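Local coordinates for protein lysozyme (Asticcacaulis excentricus, PDB 6H9D) that probably cleaves the glycan strands of peptidoglycan as a phage-type muramidase, forming the muramidase domain of SpmX, a protein linked to cell morphogenesis, at residues L13-E18 / A55-D60; E66-L71 / D82-F87. All coordinates share one frame; numbering follows the deposited sequence.

Interaction 1 (L13-E18 / A55-D60); sequences LIKSFE and ALLRFD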
loop_
_atom_site.group_PDB
_atom_site.type_symbol
_atom_site.label_atom_id
_atom_site.label_comp_id
_atom_site.label_asym_id
_atom_site.label_seq_id
_atom_site.Cartn_x
_atom_site.Cartn_y
_atom_site.Cartn_z
ATOM N N LEU A 13 -9.724 -1.446 -0.359
ATOM C CA LEU A 13 -9.163 -0.185 0.118
ATOM C C LEU A 13 -8.008 0.258 -0.799
ATOM O O LEU A 13 -7.940 1.383 -1.280
ATOM C CB LEU A 13 -8.677 -0.357 1.561
ATOM C CG LEU A 13 -7.975 0.882 2.120
ATOM C CD1 LEU A 13 -8.975 2.010 2.279
ATOM C CD2 LEU A 13 -7.273 0.611 3.438
ATOM N N ILE A 14 -7.091 -0.668 -1.065
ATOM C CA ILE A 14 -5.905 -0.374 -1.841
ATOM C C ILE A 14 -6.305 0.043 -3.258
ATOM O O ILE A 14 -5.800 1.035 -3.797
ATOM C CB ILE A 14 -4.944 -1.576 -1.800
ATOM C CG1 ILE A 14 -4.331 -1.670 -0.399
ATOM C CG2 ILE A 14 -3.895 -1.493 -2.895
ATOM C CD1 ILE A 14 -3.441 -2.864 -0.174
ATOM N N LYS A 15 -7.257 -0.692 -3.829
ATOM C CA LYS A 15 -7.729 -0.429 -5.176
ATOM C C LYS A 15 -8.382 0.963 -5.249
ATOM O O LYS A 15 -8.382 1.589 -6.295
ATOM C CB LYS A 15 -8.704 -1.547 -5.535
ATOM C CG LYS A 15 -9.162 -1.623 -6.972
ATOM C CD LYS A 15 -10.241 -2.679 -7.146
ATOM C CE LYS A 15 -9.741 -4.052 -6.764
ATOM N NZ LYS A 15 -10.751 -5.098 -7.032
ATOM N N SER A 16 -8.966 1.419 -4.143
ATOM C CA SER A 16 -9.741 2.652 -4.113
ATOM C C SER A 16 -8.826 3.852 -4.346
ATOM O O SER A 16 -9.292 4.891 -4.758
ATOM C CB SER A 16 -10.517 2.788 -2.816
ATOM O OG SER A 16 -9.641 3.053 -1.732
ATOM N N PHE A 17 -7.518 3.688 -4.114
ATOM C CA PHE A 17 -6.562 4.754 -4.308
ATOM C C PHE A 17 -5.961 4.703 -5.716
ATOM O O PHE A 17 -5.140 5.546 -6.068
ATOM C CB PHE A 17 -5.452 4.705 -3.243
ATOM C CG PHE A 17 -5.954 4.680 -1.826
ATOM C CD1 PHE A 17 -6.769 5.693 -1.359
ATOM C CD2 PHE A 17 -5.624 3.647 -0.956
ATOM C CE1 PHE A 17 -7.271 5.651 -0.069
ATOM C CE2 PHE A 17 -6.091 3.634 0.346
ATOM C CZ PHE A 17 -6.924 4.640 0.783
ATOM N N GLU A 18 -6.325 3.671 -6.464
ATOM C CA GLU A 18 -5.761 3.416 -7.805
ATOM C C GLU A 18 -6.822 3.611 -8.884
ATOM O O GLU A 18 -7.993 3.439 -8.606
ATOM C CB GLU A 18 -5.298 1.965 -7.890
ATOM C CG GLU A 18 -4.333 1.563 -6.801
ATOM C CD GLU A 18 -2.935 2.051 -7.094
ATOM O OE1 GLU A 18 -2.666 2.326 -8.248
ATOM O OE2 GLU A 18 -2.154 2.186 -6.163
ATOM N N ALA A 55 -6.658 -9.583 -9.911
ATOM C CA ALA A 55 -5.711 -10.672 -9.810
ATOM C C ALA A 55 -4.283 -10.124 -9.826
ATOM O O ALA A 55 -3.492 -10.498 -8.993
ATOM C CB ALA A 55 -5.941 -11.675 -10.911
ATOM N N LEU A 56 -3.983 -9.215 -10.757
ATOM C CA LEU A 56 -2.650 -8.660 -10.895
ATOM C C LEU A 56 -2.262 -7.832 -9.665
ATOM O O LEU A 56 -1.108 -7.850 -9.239
ATOM C CB LEU A 56 -2.578 -7.819 -12.175
ATOM C CG LEU A 56 -2.795 -8.603 -13.474
ATOM C CD1 LEU A 56 -2.949 -7.657 -14.643
ATOM C CD2 LEU A 56 -1.650 -9.572 -13.726
ATOM N N LEU A 57 -3.211 -7.084 -9.105
ATOM C CA LEU A 57 -2.944 -6.295 -7.908
ATOM C C LEU A 57 -2.574 -7.263 -6.771
ATOM O O LEU A 57 -1.619 -7.011 -6.043
ATOM C CB LEU A 57 -4.154 -5.402 -7.574
ATOM C CG LEU A 57 -4.111 -4.690 -6.214
ATOM C CD1 LEU A 57 -2.893 -3.778 -6.102
ATOM C CD2 LEU A 57 -5.387 -3.905 -5.974
ATOM N N ARG A 58 -3.272 -8.402 -6.662
ATOM C CA ARG A 58 -2.969 -9.364 -5.593
ATOM C C ARG A 58 -1.563 -9.936 -5.803
ATOM O O ARG A 58 -0.876 -10.209 -4.837
ATOM C CB ARG A 58 -4.049 -10.449 -5.505
ATOM C CG ARG A 58 -5.389 -9.929 -4.995
ATOM C CD ARG A 58 -6.556 -10.864 -5.276
ATOM N NE ARG A 58 -7.795 -10.397 -4.655
ATOM C CZ ARG A 58 -8.160 -10.712 -3.411
ATOM N NH1 ARG A 58 -7.357 -11.446 -2.668
ATOM N NH2 ARG A 58 -9.312 -10.289 -2.923
ATOM N N PHE A 59 -1.116 -10.079 -7.058
ATOM C CA PHE A 59 0.287 -10.485 -7.306
ATOM C C PHE A 59 1.247 -9.424 -6.767
ATOM O O PHE A 59 2.192 -9.725 -6.091
ATOM C CB PHE A 59 0.585 -10.682 -8.788
ATOM C CG PHE A 59 -0.111 -11.840 -9.456
ATOM C CD1 PHE A 59 -0.588 -12.918 -8.721
ATOM C CD2 PHE A 59 -0.255 -11.861 -10.834
ATOM C CE1 PHE A 59 -1.231 -13.972 -9.352
ATOM C CE2 PHE A 59 -0.886 -12.923 -11.462
ATOM C CZ PHE A 59 -1.349 -13.985 -10.727
ATOM N N ASP A 60 0.970 -8.153 -7.070
ATOM C CA ASP A 60 1.840 -7.050 -6.677
ATOM C C ASP A 60 1.872 -6.941 -5.139
ATOM O O ASP A 60 2.821 -6.432 -4.565
ATOM C CB ASP A 60 1.402 -5.757 -7.376
ATOM C CG ASP A 60 1.688 -5.756 -8.876
ATOM O OD1 ASP A 60 2.657 -6.419 -9.281
ATOM O OD2 ASP A 60 0.918 -5.127 -9.638
#
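Leu57 lays its isopropyl fork against the CG2 methyl of Ile14 and the CB of Lys15, one turned-in leucine of helix 50-71 meeting two neighbouring side chains of helix 8-16. CD1 of Leu57 reaches CG2 of Ile14 at 4.1 Å. CD2 of Leu57 rests on CB of Lys15 at 4.1 Å. CD2 of Leu57 also stays 4.2 Å from CG2 of Ile14, so the methyl of Ile14 faces both prongs. Leu57 gets there with CG opposite its backbone N (chi1 170°), which carries the fork out toward the other helix. Ile14 offers its short branch to Leu57; its long branch, CG1 and CD1, runs beside helix 78-91. Lys15 comes nearest through CB; the bend at chi3 (-60°) then brings CE of Lys15 back alongside CD2 of Leu57 (4.4 Å) before the ammonium group forms a salt bridge with Asp54, which also pairs with Arg58. One acidic side chain thus sits between two basic ones, and probably offsets the like charges of Lys15 and Arg58. No hydrogen bond crosses between 13-18 and 55-60. This is apolar helix-helix packing of the phage lysozyme fold, in which the N-terminal helix 8-16 lies against the long helix 50-71.

Interaction 2 (E66-L71 / D82-F87); sequences EAVNNL and DALVSF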
loop_
_atom_site.group_PDB
_atom_site.type_symbol
_atom_site.label_atom_id
_atom_site.label_comp_id
_atom_site.label_asym_id
_atom_site.label_seq_id
_atom_site.Cartn_x
_atom_site.Cartn_y
_atom_site.Cartn_z
ATOM N N GLU A 66 4.152 -10.441 2.572
ATOM C CA GLU A 66 5.330 -11.118 3.134
ATOM C C GLU A 66 6.114 -10.171 4.048
ATOM O O GLU A 66 6.453 -10.547 5.161
ATOM C CB GLU A 66 6.217 -11.642 2.008
ATOM C CG GLU A 66 5.610 -12.861 1.345
ATOM C CD GLU A 66 5.337 -13.975 2.343
ATOM O OE1 GLU A 66 6.309 -14.433 2.982
ATOM O OE2 GLU A 66 4.155 -14.343 2.520
ATOM N N ALA A 67 6.391 -8.949 3.564
ATOM C CA ALA A 67 7.158 -7.970 4.291
ATOM C C ALA A 67 6.485 -7.626 5.631
ATOM O O ALA A 67 7.157 -7.527 6.648
ATOM C CB ALA A 67 7.353 -6.733 3.464
ATOM N N VAL A 68 5.165 -7.419 5.629
ATOM C CA VAL A 68 4.496 -6.927 6.834
ATOM C C VAL A 68 4.521 -8.050 7.877
ATOM O O VAL A 68 4.843 -7.827 9.034
ATOM C CB VAL A 68 3.067 -6.419 6.557
ATOM C CG1 VAL A 68 2.344 -6.104 7.856
ATOM C CG2 VAL A 68 3.087 -5.175 5.663
ATOM N N ASN A 69 4.273 -9.255 7.404
ATOM C CA ASN A 69 4.325 -10.472 8.240
ATOM C C ASN A 69 5.727 -10.619 8.829
ATOM O O ASN A 69 5.843 -10.896 10.002
ATOM C CB ASN A 69 4.013 -11.693 7.386
ATOM C CG ASN A 69 2.547 -12.022 7.394
ATOM O OD1 ASN A 69 1.971 -12.221 8.444
ATOM N ND2 ASN A 69 1.943 -12.082 6.235
ATOM N N ASN A 70 6.748 -10.367 8.030
ATOM C CA ASN A 70 8.136 -10.576 8.491
ATOM C C ASN A 70 8.625 -9.428 9.364
ATOM O O ASN A 70 9.432 -9.702 10.235
ATOM C CB ASN A 70 9.095 -10.763 7.317
ATOM C CG ASN A 70 8.798 -11.980 6.471
ATOM O OD1 ASN A 70 8.042 -12.855 6.863
ATOM N ND2 ASN A 70 9.377 -12.020 5.293
ATOM N N LEU A 71 8.131 -8.212 9.139
ATOM C CA LEU A 71 8.656 -7.035 9.863
ATOM C C LEU A 71 7.901 -6.780 11.165
ATOM O O LEU A 71 8.483 -6.168 12.046
ATOM C CB LEU A 71 8.583 -5.832 8.933
ATOM C CG LEU A 71 9.576 -5.868 7.785
ATOM C CD1 LEU A 71 9.427 -4.635 6.932
ATOM C CD2 LEU A 71 10.986 -5.980 8.319
ATOM N N ASP A 82 -4.376 -5.334 7.261
ATOM C CA ASP A 82 -4.872 -4.799 6.001
ATOM C C ASP A 82 -4.378 -3.348 5.819
ATOM O O ASP A 82 -3.896 -2.984 4.766
ATOM C CB ASP A 82 -6.400 -4.824 5.964
ATOM C CG ASP A 82 -7.030 -6.174 5.666
ATOM O OD1 ASP A 82 -6.297 -7.122 5.270
ATOM O OD2 ASP A 82 -8.252 -6.257 5.806
ATOM N N ALA A 83 -4.552 -2.520 6.852
ATOM C CA ALA A 83 -4.109 -1.099 6.806
ATOM C C ALA A 83 -2.584 -1.004 6.647
ATOM O O ALA A 83 -2.104 -0.130 5.917
ATOM C CB ALA A 83 -4.558 -0.350 8.036
ATOM N N LEU A 84 -1.834 -1.850 7.366
ATOM C CA LEU A 84 -0.361 -1.823 7.251
ATOM C C LEU A 84 0.091 -2.257 5.845
ATOM O O LEU A 84 1.044 -1.706 5.333
ATOM C CB LEU A 84 0.283 -2.689 8.334
ATOM C CG LEU A 84 0.237 -2.099 9.744
ATOM C CD1 LEU A 84 0.857 -3.057 10.739
ATOM C CD2 LEU A 84 0.920 -0.743 9.829
ATOM N N VAL A 85 -0.596 -3.225 5.233
ATOM C CA VAL A 85 -0.263 -3.644 3.871
ATOM C C VAL A 85 -0.494 -2.489 2.888
ATOM O O VAL A 85 0.334 -2.227 2.024
ATOM C CB VAL A 85 -1.061 -4.889 3.460
ATOM C CG1 VAL A 85 -0.922 -5.158 1.973
ATOM C CG2 VAL A 85 -0.627 -6.113 4.247
ATOM N N SER A 86 -1.603 -1.763 3.063
ATOM C CA SER A 86 -1.933 -0.634 2.230
ATOM C C SER A 86 -0.839 0.422 2.367
ATOM O O SER A 86 -0.328 0.963 1.370
ATOM C CB SER A 86 -3.298 -0.058 2.573
ATOM O OG SER A 86 -3.590 1.081 1.754
ATOM N N PHE A 87 -0.440 0.651 3.617
ATOM C CA PHE A 87 0.513 1.680 3.962
ATOM C C PHE A 87 1.900 1.306 3.399
ATOM O O PHE A 87 2.524 2.079 2.696
ATOM C CB PHE A 87 0.547 1.855 5.479
ATOM C CG PHE A 87 1.573 2.853 5.960
ATOM C CD1 PHE A 87 1.372 4.209 5.786
ATOM C CD2 PHE A 87 2.736 2.428 6.575
ATOM C CE1 PHE A 87 2.323 5.123 6.215
ATOM C CE2 PHE A 87 3.677 3.345 7.017
ATOM C CZ PHE A 87 3.474 4.690 6.832
#
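Val68 points its two methyls at helix 78-91 and divides them between consecutive residues. CG1 of Val68 meets CB of Leu84 at 4.0 Å, and CG2 of Val68 meets CG2 of Val85 at 4.1 Å. The same CG2 of Val68 also lies 4.0 Å from the carbonyl O of Leu84, so the valine packs on backbone as well as side chains. With CG1 of Val68 opposite the backbone N (chi1 172°), both methyls face the partner helix, and the Val68 side chain crosses those of Leu84 and Val85 at roughly right angles. Leu84 meets Val68 chiefly through CB, with CD1 of Leu84 farther off at 4.4 Å from CG1 of Val68; the leucine side chain also touches Phe146. The backbones come close here, CA of Val68 lying 6.5 Å from CA of Val85, a spacing that short valine side chains can fill.

Farther out, Phe81 and Cys88 of helix 78-91 and Phe96 also touch Val68. Polar bonds tie both helices to their surroundings: Asn69 accepts from the backbone N of His4, Asp82 bonds to Ser7, and Ser86 bonds to Glu142 and Arg138. The contact therefore joins the C-terminal end of helix 50-71 to the middle of helix 78-91, with helix 93-97 against both and helix 133-146 packing on helix 78-91.

Overall arrangement
Both interactions use helix 50-71, at successive places along its length: interaction 1 sets an earlier turn against helix 8-16, interaction 2 its last turns against helix 78-91. Their centres are 14 Å apart, and they touch directly, CG1 of Ile14 lying 3.5 Å from CB of Ser86 and CD1 of Ile14 4.0 Å from CG1 of Val85. Ile14 thus bridges the two contacts, and the three helices pack together in a largely apolar interior. Both contacts are buried, but interaction 2 is made by three buried aliphatic residues, whereas interaction 1 has a partly exposed lysine at its edge.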